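Local coordinates for cellulase (Clostridium cellulovorans, PDB 6UI3), which is a glycoside hydrolase family 5 endoglucanase domain of broad specificity that probably cleaves internal beta-1,4 linkages in cellulose and related plant polysaccharides, at residues S220-I225 / I269-I274. Numbering follows the deposited sequence.
Sequences SIHAYI and IGQFAI. Unlike the reference sequence in segment 269-274: Gln-271 (reference Glu).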
loop_
_atom_site.group_PDB
_atom_site.type_symbol
_atom_site.label_atom_id
_atom_site.label_comp_id
_atom_site.label_asym_id
_atom_site.label_seq_id
_atom_site.Cartn_x
_atom_site.Cartn_y
_atom_site.Cartn_z
ATOM N N SER A 220 -5.828 -2.027 5.641
ATOM C CA SER A 220 -4.831 -2.279 4.607
ATOM C C SER A 220 -4.517 -3.769 4.540
ATOM O O SER A 220 -4.090 -4.362 5.534
ATOM C CB SER A 220 -3.556 -1.520 4.961
ATOM O OG SER A 220 -2.514 -1.891 4.075
ATOM N N ILE A 221 -4.725 -4.357 3.363
ATOM C CA ILE A 221 -4.459 -5.768 3.094
ATOM C C ILE A 221 -3.535 -5.888 1.888
ATOM O O ILE A 221 -3.734 -5.213 0.870
ATOM C CB ILE A 221 -5.781 -6.524 2.806
ATOM C CG1 ILE A 221 -6.700 -6.548 4.039
ATOM C CG2 ILE A 221 -5.512 -7.931 2.268
ATOM C CD1 ILE A 221 -6.191 -7.321 5.213
ATOM N N HIS A 222 -2.540 -6.767 1.989
ATOM C CA HIS A 222 -1.675 -7.138 0.866
ATOM C C HIS A 222 -1.947 -8.609 0.599
ATOM O O HIS A 222 -1.761 -9.435 1.496
ATOM C CB HIS A 222 -0.198 -6.917 1.193
ATOM C CG HIS A 222 0.124 -5.505 1.569
ATOM N ND1 HIS A 222 1.368 -5.131 2.025
ATOM C CD2 HIS A 222 -0.629 -4.379 1.550
ATOM C CE1 HIS A 222 1.366 -3.835 2.282
ATOM N NE2 HIS A 222 0.166 -3.356 2.012
ATOM N N ALA A 223 -2.403 -8.943 -0.605
ATOM C CA ALA A 223 -2.907 -10.301 -0.875
ATOM C C ALA A 223 -2.434 -10.788 -2.246
ATOM O O ALA A 223 -3.139 -10.696 -3.261
ATOM C CB ALA A 223 -4.431 -10.362 -0.721
ATOM N N TYR A 224 -1.214 -11.315 -2.261
ATOM C CA TYR A 224 -0.666 -11.973 -3.445
ATOM C C TYR A 224 -1.061 -13.442 -3.332
ATOM O O TYR A 224 -0.291 -14.301 -2.896
ATOM C CB TYR A 224 0.838 -11.817 -3.475
ATOM C CG TYR A 224 1.403 -10.411 -3.448
ATOM C CD1 TYR A 224 1.846 -9.804 -4.610
ATOM C CD2 TYR A 224 1.565 -9.730 -2.253
ATOM C CE1 TYR A 224 2.425 -8.546 -4.587
ATOM C CE2 TYR A 224 2.145 -8.460 -2.216
ATOM C CZ TYR A 224 2.584 -7.873 -3.389
ATOM O OH TYR A 224 3.203 -6.645 -3.383
ATOM N N ILE A 225 -2.301 -13.725 -3.710
ATOM C CA ILE A 225 -2.919 -15.007 -3.380
ATOM C C ILE A 225 -3.537 -15.655 -4.608
ATOM O O ILE A 225 -4.037 -14.945 -5.495
ATOM C CB ILE A 225 -3.980 -14.859 -2.267
ATOM C CG1 ILE A 225 -5.085 -13.876 -2.655
ATOM C CG2 ILE A 225 -3.297 -14.474 -0.937
ATOM C CD1 ILE A 225 -6.284 -13.921 -1.698
ATOM N N ILE A 269 -6.972 -3.103 -0.908
ATOM C CA ILE A 269 -5.917 -4.053 -1.266
ATOM C C ILE A 269 -4.713 -3.219 -1.702
ATOM O O ILE A 269 -4.537 -2.890 -2.890
ATOM C CB ILE A 269 -6.372 -5.065 -2.327
ATOM C CG1 ILE A 269 -7.656 -5.782 -1.899
ATOM C CG2 ILE A 269 -5.253 -6.061 -2.609
ATOM C CD1 ILE A 269 -7.562 -6.571 -0.640
ATOM N N GLY A 270 -3.896 -2.849 -0.721
ATOM C CA GLY A 270 -2.791 -1.945 -0.954
ATOM C C GLY A 270 -1.671 -2.536 -1.779
ATOM O O GLY A 270 -0.863 -1.769 -2.334
ATOM N N GLN A 271 -1.590 -3.873 -1.858
ATOM C CA GLN A 271 -0.665 -4.552 -2.757
ATOM C C GLN A 271 -1.285 -5.849 -3.245
ATOM O O GLN A 271 -1.788 -6.635 -2.437
ATOM C CB GLN A 271 0.668 -4.937 -2.091
ATOM C CG GLN A 271 1.446 -3.759 -1.516
ATOM C CD GLN A 271 2.768 -4.134 -0.865
ATOM O OE1 GLN A 271 3.358 -3.346 -0.132
ATOM N NE2 GLN A 271 3.229 -5.318 -1.134
ATOM N N PHE A 272 -1.173 -6.095 -4.550
ATOM C CA PHE A 272 -1.381 -7.409 -5.145
ATOM C C PHE A 272 -0.610 -7.412 -6.458
ATOM O O PHE A 272 -0.199 -6.361 -6.960
ATOM C CB PHE A 272 -2.866 -7.728 -5.396
ATOM C CG PHE A 272 -3.386 -7.224 -6.726
ATOM C CD1 PHE A 272 -3.466 -5.875 -6.994
ATOM C CD2 PHE A 272 -3.812 -8.107 -7.714
ATOM C CE1 PHE A 272 -3.918 -5.422 -8.219
ATOM C CE2 PHE A 272 -4.280 -7.646 -8.926
ATOM C CZ PHE A 272 -4.333 -6.316 -9.170
ATOM N N ALA A 273 -0.414 -8.610 -7.011
ATOM C CA ALA A 273 0.170 -8.794 -8.340
ATOM C C ALA A 273 0.198 -10.291 -8.613
ATOM O O ALA A 273 -0.076 -11.108 -7.725
ATOM C CB ALA A 273 1.580 -8.228 -8.451
ATOM N N ILE A 274 0.526 -10.648 -9.859
ATOM C CA ILE A 274 0.865 -12.024 -10.228
ATOM C C ILE A 274 2.174 -11.977 -11.009
ATOM O O ILE A 274 2.276 -11.287 -12.032
ATOM C CB ILE A 274 -0.255 -12.745 -10.998
ATOM C CG1 ILE A 274 0.229 -14.125 -11.481
ATOM C CG2 ILE A 274 -0.838 -11.893 -12.135
ATOM C CD1 ILE A 274 -0.863 -15.073 -11.902
#
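Strands 217-222 and 267-272 are the sixth and seventh strands of this closed eight-stranded TIM barrel. They run parallel, and the contact lies at their C-terminal ends and in the loops that follow. Gln-271 and Tyr-224 bury the largest areas. Gln-271 stands near the end of the seventh strand, the position of the catalytic nucleophile in family 5 enzymes.

The Gln-271 side chain passes over one face of the His-222 imidazole. Its CG stands 3.6 Å from the ring centroid, almost on the ring normal, in a CH-pi contact. Its chain stays extended beyond CG (chi2 -180°), and the amide runs nearly parallel to the ring (planes 18° apart), displaced toward its ND1-CE1 rim. At the far end of the amide, NE2 gives a short but bent, weak hydrogen bond to Tyr-224 OH, 2.6 Å away. Here the planes are steeply crossed, and NE2 sits at the edge of the phenol ring. Phe-272 CA lies over one face of the Tyr-224 ring in a CH-pi contact, 4.2 Å from its centroid. Tyr-224 CE1 also touches Ala-273 CB.

Second-shell bonds fix the two polar ends. Arg-64 NH1 bonds Gln-271 OE1, and His-222 ND1 pairs with Gln-152 OE1.

On the face of the sheet opposite His-222 and Gln-271, Ile-269 CD1 packs 3.8 Å from Ile-221 CG2, next to helix 243-261. A beta bulge shifts the register between Ile-221 and His-222. Gly-270 N makes a weak bond to Ile-221 O. Past the bulge, Ala-223 N reaches Gln-271 O at 3.0 Å, nearly along the C=O axis.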